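Local structure of enoyl-CoA hydratase/isomerase (Mycobacterium abscessus, 3QXZ) at residues I133-V136 / P142-L145; A146-P151 / A219-M224; A209-R214 / T234-R239. The protein probably catalyses the hydration or double-bond isomerisation of enoyl-CoA thioesters, as a trimeric member of the crotonase superfamily. All blocks are in the same frame, centred on the assembly; numbering follows the deposited sequence.

The three contacts form a chain of neighbours through the crotonase-type fold. Contact 1 folds up the loop after strand 131-132, and its second segment runs straight into helix 146-149, the first element of contact 2; their centres are about 16 Å apart and Ile133 packs on Leu150. Contact 2 reaches the C-terminal end of helix 206-222, which also carries the first segment of contact 3. The centres of contacts 2 and 3 lie about 20 Å apart, Met221 packs on Arg214, and their segments alternate in sequence. Contacts 1 and 3, with centres about 33 Å apart within a subunit, meet between subunits: Thr212 packs on Pro142 of a neighbouring copy. The contacts thus lie beside subunit boundaries.

Contact 1 (I133-V136 / P142-L145); sequences IPQV and PDAL
The carboxylate of Asp143 is gripped by two partners: OD2 accepts a hydrogen bond from Gln135 NE2 at 3.0 Å, and OD1 is hydrogen-bonded to Thr115 OG1 on helix 112-117. Both segments belong to the loop that leads from strand 131-132 to helix 146-149 in this crotonase-type fold, so the bond draws the two limbs of one loop together. Its N-H...O angle of 166° is close to straight. On the donor side OD2 lies in the amide plane of Gln135, whereas on the acceptor side NE2 comes in from above, 45° out of the carboxylate plane. The two flat groups are also strongly turned against each other, with planes 64° apart. The bend of Gln135 at chi2 swings its amide back across to Asp143. At the other end, CG of Asp143 sits between its backbone N and carbonyl carbon, a torsion that brings the carboxylate round to the glutamine.

The apolar half of the contact is centred on Pro142. Its ring is approached by Ile133 CG2, 4.2 Å from Pro142 CB, with the two side chains nearly perpendicular. Ile133 and Pro142 also both touch Leu163 of helix 151-165, which extends this packing into the fold. On the partner-subunit side, Val136 packs on Thr212 of the second subunit, and Leu145, in the N-cap position of helix 146-149, is hydrogen-bonded through its N to Glu233 OE1 of that subunit. From the 3-10 segment, Val136 CG1 reaches Pro142 CD at 4.0 Å.

Contact 2 (A146-P151 / A219-M224); sequences AHWTLP and AQMTGM
Trp148 meets helix 206-222 with the rim of its indole, not with a face: Gln220 C lies at the ring edge, in the ring plane, 3.6 Å from Trp148 CZ2. With CG anti to the backbone N (chi1 -178°), the indole is carried straight out from helix 146-149 towards the other helix. Its benzo edge slots between Gln220 CB and Met221 CG, which lie on opposite sides of the ring plane. Gln220 CB does the touching for its residue, 3.8 Å from Trp148 CZ2, while its amide is inclined 58° to the ring. Met221 CG touches Trp148 CH2 at 3.8 Å before the rest of the chain leads away.

The pyrrole edge is used differently. A water in the ring plane accepts from Trp148 NE1 at 2.9 Å and donates to Gln220 O at 2.8 Å, satisfying the indole N-H and bridging the two helices. Arg152 also makes a cation-pi interaction with the indole and a weak hydrogen bond to Gln220 OE1. Ala226 of the second subunit packs on both Trp148 and Met221. The contact joins short helix 146-149 to the end of helix 206-222, one of the C-terminal helices that in the crotonase fold take part in trimer assembly.

Contact 3 (A209-R214 / T234-R239); sequences AALTKR and TADHLR
Van der Waals packing of Leu211 against Asp236 makes up most of this contact, and these residues also mark the closest approach of the two backbones, with CA atoms 6.8 Å apart. Of the leucine methyls, CD1 packs mainly on Asp236 CB, at 3.9 Å, and CD2 on Asp236 OD1, also at 3.9 Å. Leu211 CB comes within 3.8 Å of Asp236 OD2. Both side chains have their CG anti to the carbonyl carbon (chi1 -68° in Leu211, -74° in Asp236), and each points from its own helix towards the other. Arg239 adds an aliphatic touch, with CD 4.0 Å from Leu211 CD1; the same methyl lies at the edge of the guanidinium, near its plane, so it does not stack on the face.

Helices 206-222 and 226-241 are consecutive, joined by a short connection and packed at a steep inclination in the C-terminal part of the crotonase fold, a region that commonly takes part in trimer assembly. Here His237 packs on Pro142 of the third subunit, and Thr234 OG1 is hydrogen-bonded to Ala87 N of that subunit.

Between residues 209-214 and 234-239 no direct hydrogen bond forms, and one water bridges them. It donates to Leu211 O and to Asp236 OD2, each at 2.8 Å, giving the buried carboxylate a partner and tying it to the helix backbone. A direct polar link between the helices comes just outside the segments, where Arg239 NE forms a salt bridge with Glu207 OE2, one turn before Leu211 on helix 206-222.

Contact 1 (I133-V136 / P142-L145)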
ATOM      1  N   ILE A 133      -7.722   4.423  16.695  1.00  8.06           N
ATOM      2  CA  ILE A 133      -6.382   4.365  17.302  1.00  8.17           C
ATOM      3  C   ILE A 133      -6.177   5.762  17.903  1.00  8.19           C
ATOM      4  O   ILE A 133      -5.518   6.604  17.304  1.00  8.21           O
ATOM      5  CB  ILE A 133      -5.307   3.994  16.255  1.00  8.36           C
ATOM      6  CG1 ILE A 133      -5.666   2.669  15.579  1.00  8.56           C
ATOM      7  CG2 ILE A 133      -3.933   3.897  16.887  1.00  8.90           C
ATOM      8  CD1 ILE A 133      -4.834   2.383  14.300  1.00 10.09           C
ATOM      9  N   PRO A 134      -6.777   6.015  19.092  1.00  8.51           N
ATOM     10  CA  PRO A 134      -6.883   7.399  19.560  1.00  8.53           C
ATOM     11  C   PRO A 134      -5.813   7.816  20.547  1.00  8.10           C
ATOM     12  O   PRO A 134      -5.977   8.846  21.204  1.00  8.83           O
ATOM     13  CB  PRO A 134      -8.253   7.407  20.231  1.00 10.17           C
ATOM     14  CG  PRO A 134      -8.327   6.049  20.885  1.00 10.90           C
ATOM     15  CD  PRO A 134      -7.580   5.100  19.934  1.00  9.40           C
ATOM     16  N   GLN A 135      -4.726   7.056  20.639  1.00  7.77           N
ATOM     17  CA  GLN A 135      -3.675   7.318  21.640  1.00  8.28           C
ATOM     18  C   GLN A 135      -3.200   8.778  21.671  1.00  8.27           C
ATOM     19  O   GLN A 135      -2.951   9.325  22.751  1.00  8.57           O
ATOM     20  CB  GLN A 135      -2.484   6.403  21.356  1.00  8.42           C
ATOM     21  CG  GLN A 135      -2.628   4.945  21.860  1.00  8.66           C
ATOM     22  CD  GLN A 135      -3.295   3.999  20.859  1.00 10.14           C
ATOM     23  OE1 GLN A 135      -4.196   4.382  20.106  1.00  9.38           O
ATOM     24  NE2 GLN A 135      -2.841   2.748  20.844  1.00 10.50           N
ATOM     25  N   VAL A 136      -3.039   9.413  20.505  1.00  7.71           N
ATOM     26  CA  VAL A 136      -2.533  10.812  20.508  1.00  7.40           C
ATOM     27  C   VAL A 136      -3.494  11.796  21.171  1.00  7.67           C
ATOM     28  O   VAL A 136      -3.056  12.846  21.646  1.00  7.81           O
ATOM     29  CB  VAL A 136      -2.166  11.343  19.089  1.00  7.16           C
ATOM     30  CG1 VAL A 136      -1.028  10.515  18.460  1.00  7.77           C
ATOM     31  CG2 VAL A 136      -3.414  11.406  18.177  1.00  7.19           C
ATOM     32  N   PRO A 142       0.588   5.957  19.037  1.00  6.90           N
ATOM     33  CA  PRO A 142       0.254   4.589  18.616  1.00  7.20           C
ATOM     34  C   PRO A 142       1.339   3.610  19.057  1.00  7.00           C
ATOM     35  O   PRO A 142       2.512   3.974  19.204  1.00  7.88           O
ATOM     36  CB  PRO A 142       0.179   4.699  17.075  1.00  6.98           C
ATOM     37  CG  PRO A 142      -0.147   6.178  16.822  1.00  7.47           C
ATOM     38  CD  PRO A 142       0.639   6.902  17.903  1.00  7.25           C
ATOM     39  N   ASP A 143       0.916   2.377  19.285  1.00  7.42           N
ATOM     40  CA  ASP A 143       1.746   1.346  19.884  1.00  8.12           C
ATOM     41  C   ASP A 143       1.664   0.058  19.060  1.00  7.67           C
ATOM     42  O   ASP A 143       0.996  -0.013  18.016  1.00  7.76           O
ATOM     43  CB  ASP A 143       1.321   1.151  21.366  1.00  8.76           C
ATOM     44  CG  ASP A 143      -0.182   1.015  21.517  1.00  9.18           C
ATOM     45  OD1 ASP A 143      -0.842   0.498  20.605  1.00  9.46           O
ATOM     46  OD2 ASP A 143      -0.719   1.447  22.564  1.00 11.78           O
ATOM     47  N   ALA A 144       2.369  -0.950  19.561  1.00  7.92           N
ATOM     48  CA  ALA A 144       2.390  -2.297  18.974  1.00  7.64           C
ATOM     49  C   ALA A 144       2.636  -2.250  17.463  1.00  6.85           C
ATOM     50  O   ALA A 144       1.964  -2.935  16.682  1.00  7.17           O
ATOM     51  CB  ALA A 144       1.098  -3.031  19.284  1.00  9.13           C
ATOM     52  N   LEU A 145       3.608  -1.429  17.069  1.00  7.05           N
ATOM     53  CA  LEU A 145       4.081  -1.365  15.683  1.00  7.26           C
ATOM     54  C   LEU A 145       3.052  -0.785  14.703  1.00  7.09           C
ATOM     55  O   LEU A 145       3.223  -0.922  13.479  1.00  6.77           O
ATOM     56  CB  LEU A 145       4.635  -2.743  15.191  1.00  6.85           C
ATOM     57  CG  LEU A 145       6.119  -2.909  15.507  1.00  7.90           C
ATOM     58  CD1 LEU A 145       6.555  -4.352  15.252  1.00 11.08           C
ATOM     59  CD2 LEU A 145       6.932  -1.980  14.607  1.00  9.74           C
TER

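Contact 2 (A146-P151 / A219-M224)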
ATOM      1  N   ALA A 146       2.038  -0.065  15.194  1.00  7.15           N
ATOM      2  CA  ALA A 146       1.085   0.546  14.266  1.00  6.66           C
ATOM      3  C   ALA A 146       1.738   1.483  13.266  1.00  6.55           C
ATOM      4  O   ALA A 146       1.241   1.642  12.141  1.00  7.20           O
ATOM      5  CB  ALA A 146       0.029   1.300  15.032  1.00  7.70           C
ATOM      6  N   HIS A 147       2.841   2.143  13.628  1.00  6.01           N
ATOM      7  CA  HIS A 147       3.522   3.048  12.679  1.00  5.96           C
ATOM      8  C   HIS A 147       4.061   2.302  11.449  1.00  6.04           C
ATOM      9  O   HIS A 147       4.337   2.941  10.433  1.00  6.77           O
ATOM     10  CB  HIS A 147       4.692   3.805  13.340  1.00  6.83           C
ATOM     11  CG  HIS A 147       4.297   4.732  14.461  1.00  6.75           C
ATOM     12  ND1 HIS A 147       4.113   4.297  15.759  1.00  6.89           N
ATOM     13  CD2 HIS A 147       4.102   6.076  14.481  1.00  6.74           C
ATOM     14  CE1 HIS A 147       3.801   5.339  16.530  1.00  7.60           C
ATOM     15  NE2 HIS A 147       3.782   6.431  15.781  1.00  8.29           N
ATOM     16  N   TRP A 148       4.270   0.992  11.605  1.00  6.40           N
ATOM     17  CA  TRP A 148       4.811   0.125  10.573  1.00  6.22           C
ATOM     18  C   TRP A 148       3.727  -0.723   9.887  1.00  6.37           C
ATOM     19  O   TRP A 148       3.715  -0.841   8.644  1.00  7.08           O
ATOM     20  CB  TRP A 148       5.873  -0.769  11.255  1.00  6.91           C
ATOM     21  CG  TRP A 148       6.619  -1.725  10.375  1.00  7.34           C
ATOM     22  CD1 TRP A 148       7.753  -1.470   9.665  1.00  9.04           C
ATOM     23  CD2 TRP A 148       6.274  -3.082  10.122  1.00  7.90           C
ATOM     24  NE1 TRP A 148       8.108  -2.595   8.941  1.00  8.71           N
ATOM     25  CE2 TRP A 148       7.237  -3.601   9.221  1.00  7.82           C
ATOM     26  CE3 TRP A 148       5.266  -3.925  10.590  1.00  9.90           C
ATOM     27  CZ2 TRP A 148       7.197  -4.921   8.765  1.00 10.44           C
ATOM     28  CZ3 TRP A 148       5.240  -5.248  10.138  1.00 11.06           C
ATOM     29  CH2 TRP A 148       6.211  -5.718   9.236  1.00 11.99           C
ATOM     30  N   THR A 149       2.807  -1.301  10.656  1.00  6.42           N
ATOM     31  CA  THR A 149       1.774  -2.151  10.048  1.00  6.48           C
ATOM     32  C   THR A 149       0.785  -1.309   9.252  1.00  6.62           C
ATOM     33  O   THR A 149       0.352  -1.719   8.163  1.00  6.51           O
ATOM     34  CB  THR A 149       0.974  -2.943  11.090  1.00  6.71           C
ATOM     35  OG1 THR A 149       0.419  -2.003  12.027  1.00  6.94           O
ATOM     36  CG2 THR A 149       1.845  -3.987  11.819  1.00  8.29           C
ATOM     37  N   LEU A 150       0.420  -0.137   9.749  1.00  6.28           N
ATOM     38  CA  LEU A 150      -0.729   0.549   9.159  1.00  6.20           C
ATOM     39  C   LEU A 150      -0.482   1.101   7.743  1.00  6.14           C
ATOM     40  O   LEU A 150      -1.314   0.873   6.868  1.00  6.17           O
ATOM     41  CB  LEU A 150      -1.285   1.627  10.113  1.00  7.02           C
ATOM     42  CG  LEU A 150      -2.607   2.265   9.679  1.00  5.91           C
ATOM     43  CD1 LEU A 150      -3.722   1.232   9.479  1.00  7.72           C
ATOM     44  CD2 LEU A 150      -3.006   3.308  10.731  1.00  6.52           C
ATOM     45  N   PRO A 151       0.642   1.799   7.491  1.00  6.44           N
ATOM     46  CA  PRO A 151       0.838   2.260   6.099  1.00  6.91           C
ATOM     47  C   PRO A 151       0.973   1.093   5.111  1.00  6.65           C
ATOM     48  O   PRO A 151       0.666   1.261   3.916  1.00  6.71           O
ATOM     49  CB  PRO A 151       2.118   3.111   6.169  1.00  7.36           C
ATOM     50  CG  PRO A 151       2.841   2.612   7.410  1.00  8.34           C
ATOM     51  CD  PRO A 151       1.722   2.264   8.388  1.00  6.62           C
ATOM     52  N   ALA A 219      10.201 -10.390   4.399  1.00  6.73           N
ATOM     53  CA  ALA A 219      10.590  -9.412   3.390  1.00  7.00           C
ATOM     54  C   ALA A 219      10.207  -7.993   3.828  1.00  6.99           C
ATOM     55  O   ALA A 219      10.988  -7.054   3.664  1.00  8.80           O
ATOM     56  CB  ALA A 219      10.002  -9.787   2.013  1.00  6.56           C
ATOM     57  N   GLN A 220       9.018  -7.857   4.428  1.00  7.08           N
ATOM     58  CA  GLN A 220       8.582  -6.564   4.977  1.00  7.67           C
ATOM     59  C   GLN A 220       9.418  -6.155   6.177  1.00  7.89           C
ATOM     60  O   GLN A 220       9.854  -4.999   6.262  1.00 10.32           O
ATOM     61  CB  GLN A 220       7.092  -6.604   5.370  1.00  7.87           C
ATOM     62  CG  GLN A 220       6.127  -6.841   4.235  1.00  8.01           C
ATOM     63  CD  GLN A 220       6.099  -5.698   3.277  1.00  9.12           C
ATOM     64  OE1 GLN A 220       6.131  -4.531   3.688  1.00 11.69           O
ATOM     65  NE2 GLN A 220       5.992  -5.993   1.984  1.00 11.64           N
ATOM     66  N   MET A 221       9.646  -7.077   7.104  1.00  7.56           N
ATOM     67  CA  MET A 221      10.343  -6.766   8.354  1.00  7.70           C
ATOM     68  C   MET A 221      11.782  -6.314   8.155  1.00  7.89           C
ATOM     69  O   MET A 221      12.281  -5.446   8.896  1.00  9.16           O
ATOM     70  CB  MET A 221      10.350  -7.990   9.271  1.00  7.86           C
ATOM     71  CG  MET A 221       8.960  -8.328   9.832  1.00  8.68           C
ATOM     72  SD  MET A 221       8.878 -10.023  10.459  1.00 12.26           S
ATOM     73  CE  MET A 221       9.969  -9.895  11.858  1.00 19.31           C
ATOM     74  N   THR A 222      12.451  -6.892   7.163  1.00  7.94           N
ATOM     75  CA  THR A 222      13.878  -6.681   6.958  1.00  9.17           C
ATOM     76  C   THR A 222      14.173  -5.855   5.711  1.00  9.47           C
ATOM     77  O   THR A 222      15.350  -5.598   5.430  1.00 12.40           O
ATOM     78  CB  THR A 222      14.660  -8.013   6.851  1.00  9.16           C
ATOM     79  OG1 THR A 222      14.215  -8.741   5.700  1.00  9.21           O
ATOM     80  CG2 THR A 222      14.501  -8.863   8.109  1.00 10.64           C
ATOM     81  N   GLY A 223      13.156  -5.466   4.939  1.00  9.12           N
ATOM     82  CA  GLY A 223      13.398  -4.657   3.730  1.00  9.77           C
ATOM     83  C   GLY A 223      14.133  -5.431   2.644  1.00  8.94           C
ATOM     84  O   GLY A 223      15.047  -4.904   2.018  1.00  9.85           O
ATOM     85  N   MET A 224      13.766  -6.687   2.395  1.00  7.72           N
ATOM     86  CA  MET A 224      14.463  -7.481   1.370  1.00  8.24           C
ATOM     87  C   MET A 224      14.302  -6.842  -0.010  1.00  7.18           C
ATOM     88  O   MET A 224      13.221  -6.306  -0.342  1.00  8.21           O
ATOM     89  CB  MET A 224      13.898  -8.918   1.318  1.00  8.75           C
ATOM     90  CG  MET A 224      14.350  -9.774   2.471  1.00  8.83           C
ATOM     91  SD  MET A 224      13.534 -11.379   2.578  1.00 10.95           S
ATOM     92  CE  MET A 224      14.186 -12.193   1.169  1.00 14.38           C
TER
HETATM   93  O   HOH W   1      10.629  -2.590   7.545  1.00 10.51           O

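Contact 3 (A209-R214 / T234-R239)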
ATOM      1  N   ALA A 209       1.853 -22.937   3.555  1.00  7.23           N
ATOM      2  CA  ALA A 209       1.392 -21.781   4.340  1.00  7.85           C
ATOM      3  C   ALA A 209       2.523 -21.164   5.143  1.00  8.00           C
ATOM      4  O   ALA A 209       2.658 -19.936   5.169  1.00  8.02           O
ATOM      5  CB  ALA A 209       0.263 -22.183   5.261  1.00  8.89           C
ATOM      6  N   ALA A 210       3.344 -21.994   5.784  1.00  7.51           N
ATOM      7  CA  ALA A 210       4.414 -21.474   6.650  1.00  7.53           C
ATOM      8  C   ALA A 210       5.443 -20.687   5.842  1.00  7.29           C
ATOM      9  O   ALA A 210       5.845 -19.584   6.249  1.00  7.94           O
ATOM     10  CB  ALA A 210       5.092 -22.630   7.393  1.00  8.01           C
ATOM     11  N   LEU A 211       5.902 -21.236   4.720  1.00  7.00           N
ATOM     12  CA  LEU A 211       6.927 -20.558   3.933  1.00  7.08           C
ATOM     13  C   LEU A 211       6.387 -19.307   3.276  1.00  6.74           C
ATOM     14  O   LEU A 211       7.108 -18.292   3.196  1.00  6.74           O
ATOM     15  CB  LEU A 211       7.527 -21.490   2.880  1.00  8.16           C
ATOM     16  CG  LEU A 211       8.364 -22.647   3.442  1.00  8.34           C
ATOM     17  CD1 LEU A 211       8.854 -23.529   2.290  1.00  9.74           C
ATOM     18  CD2 LEU A 211       9.535 -22.212   4.322  1.00 11.85           C
ATOM     19  N   THR A 212       5.138 -19.359   2.802  1.00  6.22           N
ATOM     20  CA  THR A 212       4.525 -18.179   2.185  1.00  6.01           C
ATOM     21  C   THR A 212       4.348 -17.053   3.213  1.00  5.78           C
ATOM     22  O   THR A 212       4.712 -15.898   2.938  1.00  6.39           O
ATOM     23  CB  THR A 212       3.176 -18.580   1.570  1.00  5.98           C
ATOM     24  OG1 THR A 212       3.405 -19.563   0.542  1.00  7.14           O
ATOM     25  CG2 THR A 212       2.472 -17.374   0.903  1.00  6.65           C
ATOM     26  N   LYS A 213       3.824 -17.384   4.397  1.00  6.33           N
ATOM     27  CA  LYS A 213       3.659 -16.367   5.431  1.00  6.08           C
ATOM     28  C   LYS A 213       4.995 -15.776   5.829  1.00  6.44           C
ATOM     29  O   LYS A 213       5.136 -14.553   5.923  1.00  6.35           O
ATOM     30  CB  LYS A 213       2.966 -16.956   6.655  1.00  6.67           C
ATOM     31  CG  LYS A 213       2.855 -15.894   7.768  1.00  6.14           C
ATOM     32  CD  LYS A 213       1.986 -16.294   8.929  1.00  6.88           C
ATOM     33  CE  LYS A 213       2.030 -15.217  10.006  1.00  6.96           C
ATOM     34  NZ  LYS A 213       0.885 -15.300  10.969  1.00  7.71           N
ATOM     35  N   ARG A 214       5.986 -16.627   6.069  1.00  6.74           N
ATOM     36  CA  ARG A 214       7.275 -16.121   6.526  1.00  7.10           C
ATOM     37  C   ARG A 214       8.019 -15.332   5.478  1.00  7.15           C
ATOM     38  O   ARG A 214       8.703 -14.370   5.836  1.00  6.94           O
ATOM     39  CB  ARG A 214       8.126 -17.254   7.100  1.00  7.64           C
ATOM     40  CG  ARG A 214       7.528 -17.755   8.421  1.00  9.22           C
ATOM     41  CD  ARG A 214       8.110 -17.094   9.674  1.00 10.67           C
ATOM     42  NE  ARG A 214       8.446 -15.684   9.571  1.00  9.10           N
ATOM     43  CZ  ARG A 214       7.599 -14.668   9.748  1.00  7.50           C
ATOM     44  NH1 ARG A 214       8.067 -13.420   9.664  1.00  8.72           N
ATOM     45  NH2 ARG A 214       6.286 -14.878   9.958  1.00  8.84           N
ATOM     46  N   THR A 234      12.686 -19.186  -4.986  1.00  6.64           N
ATOM     47  CA  THR A 234      13.326 -20.375  -5.583  1.00  6.93           C
ATOM     48  C   THR A 234      13.723 -21.393  -4.525  1.00  7.33           C
ATOM     49  O   THR A 234      13.443 -22.599  -4.686  1.00  7.87           O
ATOM     50  CB  THR A 234      14.482 -19.955  -6.457  1.00  6.54           C
ATOM     51  OG1 THR A 234      13.934 -19.205  -7.562  1.00  7.49           O
ATOM     52  CG2 THR A 234      15.243 -21.145  -7.022  1.00  7.83           C
ATOM     53  N   ALA A 235      14.369 -20.934  -3.449  1.00  7.39           N
ATOM     54  CA  ALA A 235      14.839 -21.845  -2.399  1.00  7.67           C
ATOM     55  C   ALA A 235      13.648 -22.502  -1.695  1.00  7.61           C
ATOM     56  O   ALA A 235      13.666 -23.722  -1.438  1.00  8.63           O
ATOM     57  CB  ALA A 235      15.726 -21.075  -1.390  1.00  8.27           C
ATOM     58  N   ASP A 236      12.600 -21.733  -1.405  1.00  7.70           N
ATOM     59  CA  ASP A 236      11.386 -22.307  -0.824  1.00  7.71           C
ATOM     60  C   ASP A 236      10.724 -23.316  -1.762  1.00  7.91           C
ATOM     61  O   ASP A 236      10.238 -24.359  -1.293  1.00  8.66           O
ATOM     62  CB  ASP A 236      10.381 -21.205  -0.459  1.00  8.22           C
ATOM     63  CG  ASP A 236      10.780 -20.410   0.779  1.00  9.34           C
ATOM     64  OD1 ASP A 236      11.747 -20.781   1.472  1.00  9.52           O
ATOM     65  OD2 ASP A 236      10.113 -19.401   1.041  1.00  8.62           O
ATOM     66  N   HIS A 237      10.708 -23.027  -3.059  1.00  7.25           N
ATOM     67  CA  HIS A 237      10.199 -23.989  -4.038  1.00  8.27           C
ATOM     68  C   HIS A 237      11.010 -25.269  -4.027  1.00  9.06           C
ATOM     69  O   HIS A 237      10.431 -26.347  -4.125  1.00  9.47           O
ATOM     70  CB  HIS A 237      10.127 -23.379  -5.433  1.00  8.61           C
ATOM     71  CG  HIS A 237       8.800 -22.760  -5.728  1.00  8.70           C
ATOM     72  ND1 HIS A 237       8.389 -21.567  -5.173  1.00  7.81           N
ATOM     73  CD2 HIS A 237       7.761 -23.208  -6.479  1.00  8.49           C
ATOM     74  CE1 HIS A 237       7.157 -21.289  -5.586  1.00  7.83           C
ATOM     75  NE2 HIS A 237       6.755 -22.278  -6.373  1.00 10.12           N
ATOM     76  N   LEU A 238      12.341 -25.196  -3.933  1.00  8.99           N
ATOM     77  CA  LEU A 238      13.113 -26.441  -3.872  1.00 10.14           C
ATOM     78  C   LEU A 238      12.740 -27.232  -2.628  1.00 10.44           C
ATOM     79  O   LEU A 238      12.611 -28.458  -2.707  1.00 11.32           O
ATOM     80  CB  LEU A 238      14.623 -26.151  -3.959  1.00 10.83           C
ATOM     81  CG  LEU A 238      15.156 -25.590  -5.285  1.00 13.02           C
ATOM     82  CD1 LEU A 238      16.661 -25.366  -5.169  1.00 16.99           C
ATOM     83  CD2 LEU A 238      14.836 -26.539  -6.434  1.00 14.68           C
ATOM     84  N   ARG A 239      12.552 -26.567  -1.497  1.00 10.26           N
ATOM     85  CA  ARG A 239      12.117 -27.233  -0.268  1.00 11.28           C
ATOM     86  C   ARG A 239      10.754 -27.888  -0.437  1.00 10.57           C
ATOM     87  O   ARG A 239      10.584 -29.069  -0.083  1.00 12.01           O
ATOM     88  CB  ARG A 239      12.102 -26.239   0.894  1.00 11.48           C
ATOM     89  CG  ARG A 239      11.634 -26.797   2.236  1.00 14.50           C
ATOM     90  CD  ARG A 239      11.924 -25.818   3.366  1.00 16.46           C
ATOM     91  NE  ARG A 239      11.336 -26.199   4.654  1.00 18.79           N
ATOM     92  CZ  ARG A 239      11.895 -27.048   5.517  1.00 22.26           C
ATOM     93  NH1 ARG A 239      13.049 -27.646   5.226  1.00 22.91           N
ATOM     94  NH2 ARG A 239      11.289 -27.320   6.671  1.00 24.05           N
TER
HETATM   95  O   HOH W   2       9.828 -18.532   3.642  1.00  6.58           O